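Side-chain contacts in SusD homolog (Bacteroides thetaiotaomicron, PDB 4MRU), which probably binds mucin O-glycans as a SusD-type lipoprotein of the outer membrane: residues Asn481-Glu486 with Gly496-Trp501; Leu462-Glu467 with Phe474-Ala479; Ile265-Gly270 with Ala394-Lys399. One frame throughout, in Å; residues are numbered along the deposited sequence.

Contact 1: residues Asn481-Glu486 with Gly496-Trp501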
ATOM      1  N   ASN A 481      20.762  12.516   8.635  1.00 21.60           N
ATOM      2  CA  ASN A 481      20.623  13.363   9.811  1.00 24.48           C
ATOM      3  C   ASN A 481      19.197  13.829  10.074  1.00 21.57           C
ATOM      4  O   ASN A 481      18.770  13.789  11.223  1.00 22.24           O
ATOM      5  CB  ASN A 481      21.599  14.557   9.739  1.00 28.63           C
ATOM      6  CG  ASN A 481      23.040  14.122   9.998  1.00 36.04           C
ATOM      7  OD1 ASN A 481      23.287  13.033  10.500  1.00 44.90           O
ATOM      8  ND2 ASN A 481      23.983  14.939   9.604  1.00 37.88           N
ATOM      9  N   VAL A 482      18.464  14.167   9.012  1.00 20.22           N
ATOM     10  CA  VAL A 482      17.060  14.522   9.078  1.00 21.42           C
ATOM     11  C   VAL A 482      16.197  13.329   9.480  1.00 21.13           C
ATOM     12  O   VAL A 482      15.358  13.465  10.353  1.00 20.12           O
ATOM     13  CB  VAL A 482      16.551  15.127   7.733  1.00 22.57           C
ATOM     14  CG1 VAL A 482      15.049  15.314   7.743  1.00 21.84           C
ATOM     15  CG2 VAL A 482      17.245  16.466   7.488  1.00 28.50           C
ATOM     16  N   LEU A 483      16.463  12.151   8.909  1.00 19.34           N
ATOM     17  CA  LEU A 483      15.778  10.925   9.322  1.00 17.75           C
ATOM     18  C   LEU A 483      15.939  10.661  10.810  1.00 17.38           C
ATOM     19  O   LEU A 483      14.954  10.387  11.514  1.00 17.46           O
ATOM     20  CB  LEU A 483      16.342   9.746   8.519  1.00 18.69           C
ATOM     21  CG  LEU A 483      15.892   8.345   8.876  1.00 17.81           C
ATOM     22  CD1 LEU A 483      14.473   8.100   8.399  1.00 19.81           C
ATOM     23  CD2 LEU A 483      16.813   7.329   8.214  1.00 18.62           C
ATOM     24  N   ILE A 484      17.182  10.777  11.300  1.00 18.50           N
ATOM     25  CA  ILE A 484      17.470  10.602  12.738  1.00 17.57           C
ATOM     26  C   ILE A 484      16.723  11.617  13.614  1.00 22.23           C
ATOM     27  O   ILE A 484      16.069  11.207  14.584  1.00 23.93           O
ATOM     28  CB  ILE A 484      18.959  10.653  13.018  1.00 18.69           C
ATOM     29  CG1 ILE A 484      19.697   9.466  12.334  1.00 17.95           C
ATOM     30  CG2 ILE A 484      19.257  10.638  14.523  1.00 21.68           C
ATOM     31  CD1 ILE A 484      21.192   9.622  12.300  1.00 20.46           C
ATOM     32  N   LYS A 485      16.747  12.903  13.239  1.00 20.92           N
ATOM     33  CA  LYS A 485      16.100  13.941  14.011  1.00 24.32           C
ATOM     34  C   LYS A 485      14.563  13.818  14.046  1.00 27.89           C
ATOM     35  O   LYS A 485      13.938  14.079  15.089  1.00 24.76           O
ATOM     36  CB  LYS A 485      16.490  15.323  13.463  1.00 28.89           C
ATOM     37  CG  LYS A 485      17.857  15.814  13.937  1.00 51.55           C
ATOM     38  CD  LYS A 485      18.164  17.247  13.487  1.00 62.09           C
ATOM     39  CE  LYS A 485      17.498  18.283  14.395  1.00 77.85           C
ATOM     40  NZ  LYS A 485      17.976  19.686  14.204  1.00 75.36           N
ATOM     41  N   GLU A 486      13.969  13.447  12.912  1.00 25.23           N
ATOM     42  CA  GLU A 486      12.530  13.240  12.786  1.00 23.24           C
ATOM     43  C   GLU A 486      11.972  11.988  13.459  1.00 22.60           C
ATOM     44  O   GLU A 486      10.759  11.875  13.585  1.00 23.45           O
ATOM     45  CB  GLU A 486      12.120  13.054  11.321  1.00 29.45           C
ATOM     46  CG  GLU A 486      12.111  14.257  10.445  1.00 36.90           C
ATOM     47  CD  GLU A 486      11.263  14.017   9.188  1.00 29.44           C
ATOM     48  OE1 GLU A 486      11.605  13.157   8.312  1.00 22.64           O
ATOM     49  OE2 GLU A 486      10.268  14.741   9.083  1.00 33.51           O
ATOM     50  N   GLY A 496      16.707  -0.443   8.337  1.00 19.16           N
ATOM     51  CA  GLY A 496      15.338  -0.884   8.353  1.00 18.62           C
ATOM     52  C   GLY A 496      14.653  -0.766   9.724  1.00 17.90           C
ATOM     53  O   GLY A 496      13.444  -0.925   9.786  1.00 18.83           O
ATOM     54  N   GLY A 497      15.399  -0.565  10.803  1.00 18.79           N
ATOM     55  CA  GLY A 497      14.812  -0.434  12.127  1.00 21.19           C
ATOM     56  C   GLY A 497      14.344   0.961  12.535  1.00 18.99           C
ATOM     57  O   GLY A 497      13.514   1.138  13.446  1.00 20.26           O
ATOM     58  N   THR A 498      14.858   1.957  11.846  1.00 17.46           N
ATOM     59  CA  THR A 498      14.615   3.336  12.209  1.00 16.25           C
ATOM     60  C   THR A 498      13.211   3.722  11.762  1.00 19.95           C
ATOM     61  O   THR A 498      12.836   3.432  10.642  1.00 18.73           O
ATOM     62  CB  THR A 498      15.674   4.241  11.568  1.00 16.64           C
ATOM     63  OG1 THR A 498      16.942   3.999  12.200  1.00 18.97           O
ATOM     64  CG2 THR A 498      15.331   5.706  11.744  1.00 16.76           C
ATOM     65  N   HIS A 499      12.442   4.369  12.643  1.00 20.17           N
ATOM     66  CA  HIS A 499      11.074   4.756  12.305  1.00 19.14           C
ATOM     67  C   HIS A 499      11.086   6.001  11.417  1.00 17.63           C
ATOM     68  O   HIS A 499      11.819   6.972  11.682  1.00 19.21           O
ATOM     69  CB  HIS A 499      10.240   5.053  13.564  1.00 18.08           C
ATOM     70  CG  HIS A 499       9.883   3.841  14.381  1.00 19.54           C
ATOM     71  ND1 HIS A 499       8.786   3.812  15.209  1.00 20.03           N
ATOM     72  CD2 HIS A 499      10.472   2.623  14.498  1.00 20.10           C
ATOM     73  CE1 HIS A 499       8.714   2.629  15.802  1.00 21.29           C
ATOM     74  NE2 HIS A 499       9.725   1.896  15.394  1.00 22.42           N
ATOM     75  N   VAL A 500      10.207   6.019  10.436  1.00 20.07           N
ATOM     76  CA  VAL A 500       9.902   7.256   9.714  1.00 17.67           C
ATOM     77  C   VAL A 500       9.088   8.181  10.625  1.00 17.86           C
ATOM     78  O   VAL A 500       8.489   7.726  11.606  1.00 19.17           O
ATOM     79  CB  VAL A 500       9.174   7.011   8.352  1.00 16.20           C
ATOM     80  CG1 VAL A 500       9.974   6.008   7.482  1.00 18.75           C
ATOM     81  CG2 VAL A 500       7.776   6.524   8.554  1.00 18.33           C
ATOM     82  N   TRP A 501       8.995   9.454  10.224  1.00 18.69           N
ATOM     83  CA  TRP A 501       8.417  10.486  11.099  1.00 20.14           C
ATOM     84  C   TRP A 501       6.991  10.187  11.571  1.00 17.73           C
ATOM     85  O   TRP A 501       6.689  10.416  12.725  1.00 18.37           O
ATOM     86  CB  TRP A 501       8.481  11.861  10.401  1.00 20.18           C
ATOM     87  CG  TRP A 501       7.680  12.932  11.083  1.00 19.49           C
ATOM     88  CD1 TRP A 501       7.974  13.568  12.245  1.00 23.00           C
ATOM     89  CD2 TRP A 501       6.461  13.496  10.609  1.00 18.56           C
ATOM     90  NE1 TRP A 501       6.995  14.494  12.540  1.00 20.62           N
ATOM     91  CE2 TRP A 501       6.040  14.438  11.557  1.00 22.36           C
ATOM     92  CE3 TRP A 501       5.671  13.282   9.476  1.00 22.31           C
ATOM     93  CZ2 TRP A 501       4.885  15.194  11.385  1.00 21.64           C
ATOM     94  CZ3 TRP A 501       4.489  14.020   9.329  1.00 19.25           C
ATOM     95  CH2 TRP A 501       4.136  14.969  10.273  1.00 21.18           C
TER
HETATM   96  O   HOH W   1      12.335   9.667  10.772  1.00 19.70           O
HETATM   97  O   HOH W   2      11.122  10.438   8.454  1.00 19.90           O
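E486 and W501 meet with the carboxylate lying parallel to the indole, planes 2° apart, above the CB-CG bond that joins the ring to its backbone. OE2 of E486 is 3.6 Å from CB of W501 and 3.7 Å from CG of W501. The same two residues touch a second time through the backbone: O of E486 lies in the indole plane, 3.5 Å from CD1 of W501, and approaches the ring at its edge. Further back along the helix, the branched ends of L483 and T498 meet head-on, with CG of L483 3.9 Å from CG2 of T498. A chi1 of -70° in T498 sets OG1 beside the backbone N, anti to the carbonyl carbon, which leaves CG2 facing the leucine while the hydroxyl is bonded to G493 O and Q491 N.

Two waters fill the polar interval between these touching pairs. One donates to both L483 O, at 2.8 Å, and H499 O; the other donates to E486 OE1, at 2.8 Å, and accepts from W501 N, at 2.9 Å. No direct polar bond joins the two segments; these waters, and R504 from outside, bridge them.

In the second shell, OE1 and OE2 of E486 accept from the backbone nitrogens of Q152 and K153, which holds the carboxylate parallel to the indole; this position at the start of helix 152-173 would probably favour its charged form. R504 NH1 bonds to both E486 O and W501 O. The W501 side chain also touches M157. An irregular C-terminal segment, after the chain turns back, thus passes the last turns of helix 473-486 in the same general direction, joining it to helix 152-173 in the largely helical, TPR-like SusD fold.

Contact 2: residues Leu462-Glu467 with Phe474-Ala479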
ATOM      1  N   LEU A 462      12.616   1.109   4.347  1.00 21.57           N
ATOM      2  CA  LEU A 462      13.700   0.617   3.498  1.00 19.02           C
ATOM      3  C   LEU A 462      14.915   1.546   3.580  1.00 19.25           C
ATOM      4  O   LEU A 462      14.765   2.746   3.793  1.00 23.75           O
ATOM      5  CB  LEU A 462      13.310   0.540   2.022  1.00 20.34           C
ATOM      6  CG  LEU A 462      12.658  -0.679   1.476  1.00 31.83           C
ATOM      7  CD1 LEU A 462      12.604  -0.608  -0.064  1.00 26.23           C
ATOM      8  CD2 LEU A 462      13.398  -1.925   1.949  1.00 31.62           C
HETATM    9  N   MSE A 463      16.080   0.981   3.307  1.00 18.15           N
HETATM   10  CA  MSE A 463      17.343   1.700   3.368  1.00 20.64           C
HETATM   11  C   MSE A 463      17.600   2.366   2.045  1.00 19.70           C
HETATM   12  O   MSE A 463      17.178   1.866   1.025  1.00 19.03           O
HETATM   13  CB  MSE A 463      18.509   0.751   3.664  1.00 21.35           C
HETATM   14  CG  MSE A 463      18.335   0.099   5.026  1.00 23.66           C
HETATM   15 SE   MSE A 463      17.424  -1.644   4.799  0.75 33.94          SE
HETATM   16  CE  MSE A 463      18.951  -2.701   4.113  1.00 28.80           C
ATOM     17  N   TYR A 464      18.273   3.509   2.060  1.00 19.69           N
ATOM     18  CA  TYR A 464      18.574   4.232   0.818  1.00 21.23           C
ATOM     19  C   TYR A 464      19.513   3.421  -0.054  1.00 20.75           C
ATOM     20  O   TYR A 464      20.264   2.633   0.451  1.00 19.59           O
ATOM     21  CB  TYR A 464      19.194   5.579   1.106  1.00 19.65           C
ATOM     22  CG  TYR A 464      18.240   6.526   1.845  1.00 20.31           C
ATOM     23  CD1 TYR A 464      17.025   6.899   1.291  1.00 17.64           C
ATOM     24  CD2 TYR A 464      18.588   7.075   3.055  1.00 20.12           C
ATOM     25  CE1 TYR A 464      16.178   7.812   1.932  1.00 19.99           C
ATOM     26  CE2 TYR A 464      17.745   7.966   3.729  1.00 17.93           C
ATOM     27  CZ  TYR A 464      16.563   8.351   3.164  1.00 19.21           C
ATOM     28  OH  TYR A 464      15.775   9.253   3.853  1.00 20.94           O
ATOM     29  N   PRO A 465      19.398   3.560  -1.371  1.00 23.42           N
ATOM     30  CA  PRO A 465      20.216   2.720  -2.256  1.00 27.60           C
ATOM     31  C   PRO A 465      21.669   3.149  -2.238  1.00 26.19           C
ATOM     32  O   PRO A 465      21.984   4.323  -1.955  1.00 20.95           O
ATOM     33  CB  PRO A 465      19.590   2.945  -3.646  1.00 24.74           C
ATOM     34  CG  PRO A 465      18.862   4.202  -3.566  1.00 24.97           C
ATOM     35  CD  PRO A 465      18.481   4.424  -2.116  1.00 24.24           C
ATOM     36  N   ASN A 466      22.556   2.231  -2.611  1.00 29.11           N
ATOM     37  CA  ASN A 466      23.969   2.517  -2.576  1.00 27.28           C
ATOM     38  C   ASN A 466      24.387   3.649  -3.545  1.00 26.66           C
ATOM     39  O   ASN A 466      25.386   4.325  -3.312  1.00 27.88           O
ATOM     40  CB  ASN A 466      24.801   1.270  -2.889  1.00 35.70           C
ATOM     41  CG  ASN A 466      26.256   1.424  -2.428  1.00 36.58           C
ATOM     42  OD1 ASN A 466      26.529   1.553  -1.241  1.00 42.08           O
ATOM     43  ND2 ASN A 466      27.164   1.408  -3.354  1.00 40.42           N
ATOM     44  N   GLU A 467      23.648   3.812  -4.632  1.00 25.35           N
ATOM     45  CA  GLU A 467      23.849   4.913  -5.565  1.00 32.47           C
ATOM     46  C   GLU A 467      23.823   6.270  -4.831  1.00 26.64           C
ATOM     47  O   GLU A 467      24.619   7.165  -5.101  1.00 28.13           O
ATOM     48  CB  GLU A 467      22.789   4.889  -6.663  1.00 35.74           C
ATOM     49  CG  GLU A 467      22.932   3.724  -7.648  1.00 53.20           C
ATOM     50  CD  GLU A 467      22.487   2.336  -7.120  1.00 57.39           C
ATOM     51  OE1 GLU A 467      21.995   2.187  -5.976  1.00 44.25           O
ATOM     52  OE2 GLU A 467      22.621   1.349  -7.872  1.00 73.23           O
ATOM     53  N   PHE A 474      26.800  14.135  -0.257  1.00 24.09           N
ATOM     54  CA  PHE A 474      26.478  15.353   0.529  1.00 23.01           C
ATOM     55  C   PHE A 474      24.974  15.403   0.942  1.00 24.57           C
ATOM     56  O   PHE A 474      24.617  15.519   2.137  1.00 23.46           O
ATOM     57  CB  PHE A 474      26.904  16.590  -0.260  1.00 27.88           C
ATOM     58  CG  PHE A 474      26.660  17.892   0.451  1.00 25.56           C
ATOM     59  CD1 PHE A 474      25.425  18.512   0.348  1.00 23.88           C
ATOM     60  CD2 PHE A 474      27.667  18.516   1.197  1.00 26.99           C
ATOM     61  CE1 PHE A 474      25.171  19.710   0.992  1.00 24.08           C
ATOM     62  CE2 PHE A 474      27.427  19.727   1.823  1.00 27.15           C
ATOM     63  CZ  PHE A 474      26.166  20.322   1.719  1.00 26.22           C
ATOM     64  N   HIS A 475      24.106  15.329  -0.053  1.00 23.35           N
ATOM     65  CA  HIS A 475      22.666  15.327   0.189  1.00 24.45           C
ATOM     66  C   HIS A 475      22.222  14.092   1.010  1.00 22.62           C
ATOM     67  O   HIS A 475      21.411  14.209   1.945  1.00 22.05           O
ATOM     68  CB  HIS A 475      21.923  15.392  -1.121  1.00 24.94           C
ATOM     69  CG  HIS A 475      22.100  16.685  -1.853  1.00 27.02           C
ATOM     70  ND1 HIS A 475      21.966  17.912  -1.238  1.00 26.16           N
ATOM     71  CD2 HIS A 475      22.349  16.947  -3.162  1.00 27.40           C
ATOM     72  CE1 HIS A 475      22.123  18.871  -2.136  1.00 29.66           C
ATOM     73  NE2 HIS A 475      22.355  18.314  -3.308  1.00 27.57           N
ATOM     74  N   LEU A 476      22.760  12.937   0.688  1.00 21.32           N
ATOM     75  CA  LEU A 476      22.382  11.747   1.435  1.00 22.80           C
ATOM     76  C   LEU A 476      22.769  11.881   2.933  1.00 24.29           C
ATOM     77  O   LEU A 476      21.966  11.580   3.816  1.00 24.26           O
ATOM     78  CB  LEU A 476      23.004  10.509   0.815  1.00 24.53           C
ATOM     79  CG  LEU A 476      22.790   9.287   1.703  1.00 26.38           C
ATOM     80  CD1 LEU A 476      21.317   8.878   1.643  1.00 24.55           C
ATOM     81  CD2 LEU A 476      23.702   8.162   1.300  1.00 28.87           C
ATOM     82  N   ASN A 477      23.977  12.368   3.205  1.00 27.50           N
ATOM     83  CA  ASN A 477      24.418  12.555   4.577  1.00 30.70           C
ATOM     84  C   ASN A 477      23.467  13.459   5.403  1.00 25.55           C
ATOM     85  O   ASN A 477      23.127  13.144   6.558  1.00 24.88           O
ATOM     86  CB  ASN A 477      25.849  13.108   4.613  1.00 32.97           C
ATOM     87  CG  ASN A 477      26.330  13.309   6.019  1.00 35.44           C
ATOM     88  OD1 ASN A 477      26.567  12.345   6.733  1.00 45.22           O
ATOM     89  ND2 ASN A 477      26.397  14.572   6.452  1.00 34.27           N
ATOM     90  N   ASN A 478      23.060  14.583   4.810  1.00 25.34           N
ATOM     91  CA  ASN A 478      22.061  15.461   5.424  1.00 24.52           C
ATOM     92  C   ASN A 478      20.718  14.752   5.582  1.00 24.93           C
ATOM     93  O   ASN A 478      20.066  14.891   6.606  1.00 23.35           O
ATOM     94  CB  ASN A 478      21.898  16.779   4.617  1.00 24.12           C
ATOM     95  CG  ASN A 478      23.125  17.665   4.733  1.00 30.73           C
ATOM     96  OD1 ASN A 478      23.810  17.656   5.763  1.00 29.74           O
ATOM     97  ND2 ASN A 478      23.428  18.436   3.678  1.00 31.29           N
ATOM     98  N   ALA A 479      20.321  13.961   4.579  1.00 23.78           N
ATOM     99  CA  ALA A 479      19.073  13.205   4.671  1.00 23.39           C
ATOM    100  C   ALA A 479      19.059  12.278   5.894  1.00 25.87           C
ATOM    101  O   ALA A 479      18.049  12.159   6.597  1.00 20.96           O
ATOM    102  CB  ALA A 479      18.843  12.396   3.426  1.00 26.32           C
TER
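Y464 meets L476 along its CB, CG and CD2 atoms, and a single methyl, CD1 of the leucine, accounts for the closest approaches. Starting at the root, CB of Y464 is 4.0 Å from CD1 of L476. The next atom, CG of Y464, is 3.9 Å from that methyl, and the distance falls to 3.6 Å between CD2 of Y464 and CD1 of L476. The approach is slanting with respect to the ring, and the two side chains run antiparallel as they pass. A chi1 of 172° in L476 places CG anti to its nitrogen and carries the branched end off the helix toward the tyrosine.

At the tip the contact is looser: OH of Y464 is 4.4 Å from CB of A479, one helical turn beyond L476. That hydroxyl is satisfied elsewhere, by a hydrogen bond to P127 O, while the backbone N of Y464 donates a hydrogen bond to D494 OD1. The ring is further fixed by an edge-to-face contact with Y149 and a cation-pi interaction with R461.

The L476 side chain also touches E468 and Y469 of helix 466-471. The whole is buried packing at the periphery of the SusD-like fold, where the extended chain leading into helix 466-471 meets the following helix, 473-486.

Contact 3: residues Ile265-Gly270 with Ala394-Lys399. With EDO (1,2-ethanediol), chain L; EDO (1,2-ethanediol), chain I.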
ATOM      1  N   ILE A 265      -3.587 -15.917   4.592  1.00 20.14           N
ATOM      2  CA  ILE A 265      -4.310 -17.187   4.641  1.00 21.33           C
ATOM      3  C   ILE A 265      -4.799 -17.580   6.056  1.00 23.43           C
ATOM      4  O   ILE A 265      -5.912 -18.102   6.198  1.00 25.52           O
ATOM      5  CB  ILE A 265      -3.455 -18.320   4.045  1.00 26.07           C
ATOM      6  CG1 ILE A 265      -3.127 -18.022   2.594  1.00 24.30           C
ATOM      7  CG2 ILE A 265      -4.178 -19.654   4.143  1.00 31.98           C
ATOM      8  CD1 ILE A 265      -4.301 -18.097   1.655  1.00 29.32           C
ATOM      9  N   CYS A 266      -3.992 -17.343   7.092  1.00 21.96           N
ATOM     10  CA  CYS A 266      -4.413 -17.619   8.458  1.00 20.61           C
ATOM     11  C   CYS A 266      -5.671 -16.858   8.836  1.00 18.13           C
ATOM     12  O   CYS A 266      -6.611 -17.427   9.406  1.00 20.46           O
ATOM     13  CB  CYS A 266      -3.324 -17.233   9.471  1.00 21.54           C
ATOM     14  SG  CYS A 266      -1.958 -18.391   9.509  1.00 26.09           S
ATOM     15  N   TYR A 267      -5.696 -15.562   8.533  1.00 17.64           N
ATOM     16  CA  TYR A 267      -6.863 -14.783   8.817  1.00 18.71           C
ATOM     17  C   TYR A 267      -8.069 -15.244   7.961  1.00 17.73           C
ATOM     18  O   TYR A 267      -9.119 -15.491   8.499  1.00 20.31           O
ATOM     19  CB  TYR A 267      -6.633 -13.304   8.553  1.00 20.92           C
ATOM     20  CG  TYR A 267      -5.835 -12.585   9.603  1.00 20.63           C
ATOM     21  CD1 TYR A 267      -4.439 -12.661   9.643  1.00 18.39           C
ATOM     22  CD2 TYR A 267      -6.483 -11.803  10.579  1.00 21.79           C
ATOM     23  CE1 TYR A 267      -3.715 -11.970  10.581  1.00 18.68           C
ATOM     24  CE2 TYR A 267      -5.754 -11.139  11.538  1.00 19.92           C
ATOM     25  CZ  TYR A 267      -4.393 -11.221  11.552  1.00 19.27           C
ATOM     26  OH  TYR A 267      -3.725 -10.508  12.510  1.00 19.51           O
HETATM   27  N   MSE A 268      -7.893 -15.349   6.645  1.00 17.94           N
HETATM   28  CA  MSE A 268      -9.044 -15.568   5.734  1.00 18.69           C
HETATM   29  C   MSE A 268      -9.544 -17.008   5.819  1.00 17.65           C
HETATM   30  O   MSE A 268     -10.760 -17.227   5.672  1.00 19.13           O
HETATM   31  CB  MSE A 268      -8.703 -15.178   4.305  1.00 22.35           C
HETATM   32  CG  MSE A 268      -8.680 -13.669   4.149  1.00 21.58           C
HETATM   33 SE   MSE A 268      -8.163 -13.130   2.338  0.75 25.42          SE
HETATM   34  CE  MSE A 268     -10.003 -13.148   1.504  1.00 16.83           C
ATOM     35  N   ASN A 269      -8.687 -17.991   6.058  1.00 17.02           N
ATOM     36  CA  ASN A 269      -9.178 -19.355   6.376  1.00 22.05           C
ATOM     37  C   ASN A 269      -9.873 -19.414   7.746  1.00 25.51           C
ATOM     38  O   ASN A 269     -10.888 -20.074   7.894  1.00 21.66           O
ATOM     39  CB  ASN A 269      -8.083 -20.415   6.340  1.00 21.75           C
ATOM     40  CG  ASN A 269      -7.715 -20.842   4.935  1.00 23.28           C
ATOM     41  OD1 ASN A 269      -8.345 -20.465   3.927  1.00 22.77           O
ATOM     42  ND2 ASN A 269      -6.707 -21.650   4.858  1.00 24.02           N
ATOM     43  N   GLY A 270      -9.304 -18.742   8.748  1.00 22.93           N
ATOM     44  CA  GLY A 270      -9.938 -18.682  10.078  1.00 22.54           C
ATOM     45  C   GLY A 270     -11.351 -18.099   9.994  1.00 22.88           C
ATOM     46  O   GLY A 270     -12.268 -18.576  10.631  1.00 21.10           O
ATOM     47  N   ALA A 394      -3.174 -13.709  15.615  1.00 24.37           N
ATOM     48  CA  ALA A 394      -4.095 -12.798  16.317  1.00 21.07           C
ATOM     49  C   ALA A 394      -5.338 -13.512  16.749  1.00 21.30           C
ATOM     50  O   ALA A 394      -5.648 -14.608  16.248  1.00 21.69           O
ATOM     51  CB  ALA A 394      -4.457 -11.624  15.405  1.00 21.62           C
ATOM     52  N   ASN A 395      -6.106 -12.891  17.634  1.00 21.78           N
ATOM     53  CA  ASN A 395      -7.408 -13.455  17.978  1.00 24.22           C
ATOM     54  C   ASN A 395      -8.567 -12.541  17.570  1.00 24.38           C
ATOM     55  O   ASN A 395      -9.705 -12.879  17.796  1.00 23.46           O
ATOM     56  CB  ASN A 395      -7.457 -13.808  19.460  1.00 29.36           C
ATOM     57  CG  ASN A 395      -7.520 -12.599  20.355  1.00 33.05           C
ATOM     58  OD1 ASN A 395      -7.394 -11.444  19.926  1.00 37.09           O
ATOM     59  ND2 ASN A 395      -7.757 -12.860  21.624  1.00 44.95           N
ATOM     60  N   ILE A 396      -8.268 -11.448  16.883  1.00 19.48           N
ATOM     61  CA  ILE A 396      -9.275 -10.490  16.431  1.00 20.63           C
ATOM     62  C   ILE A 396     -10.357 -11.131  15.555  1.00 17.93           C
ATOM     63  O   ILE A 396     -10.081 -11.838  14.602  1.00 22.32           O
ATOM     64  CB  ILE A 396      -8.648  -9.276  15.673  1.00 20.27           C
ATOM     65  CG1 ILE A 396      -9.677  -8.135  15.443  1.00 19.56           C
ATOM     66  CG2 ILE A 396      -8.021  -9.696  14.349  1.00 19.62           C
ATOM     67  CD1 ILE A 396     -10.173  -7.486  16.715  1.00 22.05           C
ATOM     68  N   THR A 397     -11.607 -10.860  15.900  1.00 20.62           N
ATOM     69  CA  THR A 397     -12.739 -11.360  15.129  1.00 18.23           C
ATOM     70  C   THR A 397     -13.327 -10.289  14.279  1.00 20.70           C
ATOM     71  O   THR A 397     -13.030  -9.087  14.438  1.00 20.27           O
ATOM     72  CB  THR A 397     -13.832 -11.871  16.068  1.00 23.46           C
ATOM     73  OG1 THR A 397     -14.295 -10.787  16.845  1.00 22.53           O
ATOM     74  CG2 THR A 397     -13.311 -12.977  17.018  1.00 25.75           C
ATOM     75  N   VAL A 398     -14.205 -10.692  13.376  1.00 17.73           N
ATOM     76  CA  VAL A 398     -14.868  -9.723  12.482  1.00 18.98           C
ATOM     77  C   VAL A 398     -15.959  -8.912  13.181  1.00 19.77           C
ATOM     78  O   VAL A 398     -16.075  -7.699  12.971  1.00 19.36           O
ATOM     79  CB  VAL A 398     -15.516 -10.401  11.271  1.00 18.67           C
ATOM     80  CG1 VAL A 398     -16.187  -9.357  10.380  1.00 17.84           C
ATOM     81  CG2 VAL A 398     -14.477 -11.191  10.475  1.00 22.46           C
ATOM     82  N   LYS A 399     -16.722  -9.565  14.038  1.00 18.67           N
ATOM     83  CA  LYS A 399     -17.887  -8.913  14.645  1.00 19.83           C
ATOM     84  C   LYS A 399     -17.505  -7.670  15.480  1.00 18.36           C
ATOM     85  O   LYS A 399     -16.670  -7.727  16.387  1.00 20.22           O
ATOM     86  CB  LYS A 399     -18.686  -9.916  15.486  1.00 20.17           C
ATOM     87  CG  LYS A 399     -20.019  -9.397  16.052  1.00 23.21           C
ATOM     88  CD  LYS A 399     -20.760 -10.483  16.816  1.00 23.08           C
ATOM     89  CE  LYS A 399     -22.143 -10.059  17.292  1.00 24.95           C
ATOM     90  NZ  LYS A 399     -22.030  -8.933  18.265  1.00 26.69           N
TER
HETATM   91  C1  EDO L 610     -19.190  -9.824  20.655  1.00 35.75           C
HETATM   92  O1  EDO L 610     -19.524  -8.643  19.884  1.00 29.28           O
HETATM   93  C2  EDO L 610     -20.393 -10.487  21.324  1.00 42.79           C
HETATM   94  O2  EDO L 610     -21.455 -10.797  20.395  1.00 36.47           O
HETATM   95  C1  EDO I 607      -4.704 -21.585   8.048  1.00 35.54           C
HETATM   96  O1  EDO I 607      -5.525 -22.616   7.468  1.00 34.82           O
HETATM   97  C2  EDO I 607      -3.229 -21.782   7.701  1.00 39.97           C
HETATM   98  O2  EDO I 607      -2.664 -23.059   8.131  1.00 32.10           O
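The striking feature is how near the phenol oxygen of Y267 lies to an alanine methyl: OH of Y267 is 3.2 Å from CB of A394. This is a close carbon-oxygen approach and not a polar bond, for the hydroxyl donates to K441 O instead. The methyl lies obliquely to the ring, 3.9 Å from CZ of Y267.

I396 reaches the tyrosine from a different direction. Its CG2 sits at the ring edge and in the ring plane, 3.9 Å from CE2 of Y267. With chi1 at -169°, the CG1 branch of I396 is anti to the backbone nitrogen and leads away from the tyrosine, and CG2 is left between nitrogen and carbonyl carbon, where it can meet the ring. The I396 side chain also touches E413 and R414 of helix 408-423. Both contacts across the interface are apolar and fall on the hydroxyl-bearing half of the ring. The tyrosine ring also packs edge-to-face with W420, and its side chain touches T417 and P378, which probably limits the ring's rotation.

Two ethanediol molecules, probably from the crystallisation liquor, bind N269 and K399, away from the tyrosine contact. N269 ND2 donates to O1 of one at 3.0 Å with a nearly straight 171° angle, and bonds to Y291 O as well. K399 NZ grips the other through both hydroxyl oxygens, at 2.9 Å to O2.

Y267 thus joins helix 262-270 to the irregular segment before helix 408-423, and to that helix through W420 and T417: buried packing between elements of the SusD-like fold.

Overall arrangement
Contacts 1 and 2 are neighbours that share helix 473-486: their centres are about 12 Å apart, and they touch where G496 N packs 3.7 Å from CG of M463. Along the chain contact 2 closes before contact 1 opens, and both lie on the same side of the chain's centre. Contact 3 stands apart, its centre about 33 Å from that of contact 1 and about 39 Å from that of contact 2, on the opposite side of the chain's centre from contact 2. Its nearest atoms remain about 18 Å from contact 1. None of the contacts includes N373, a magnesium ligand in this protein, though K399 of contact 3 is backbone-bonded to the adjacent S374.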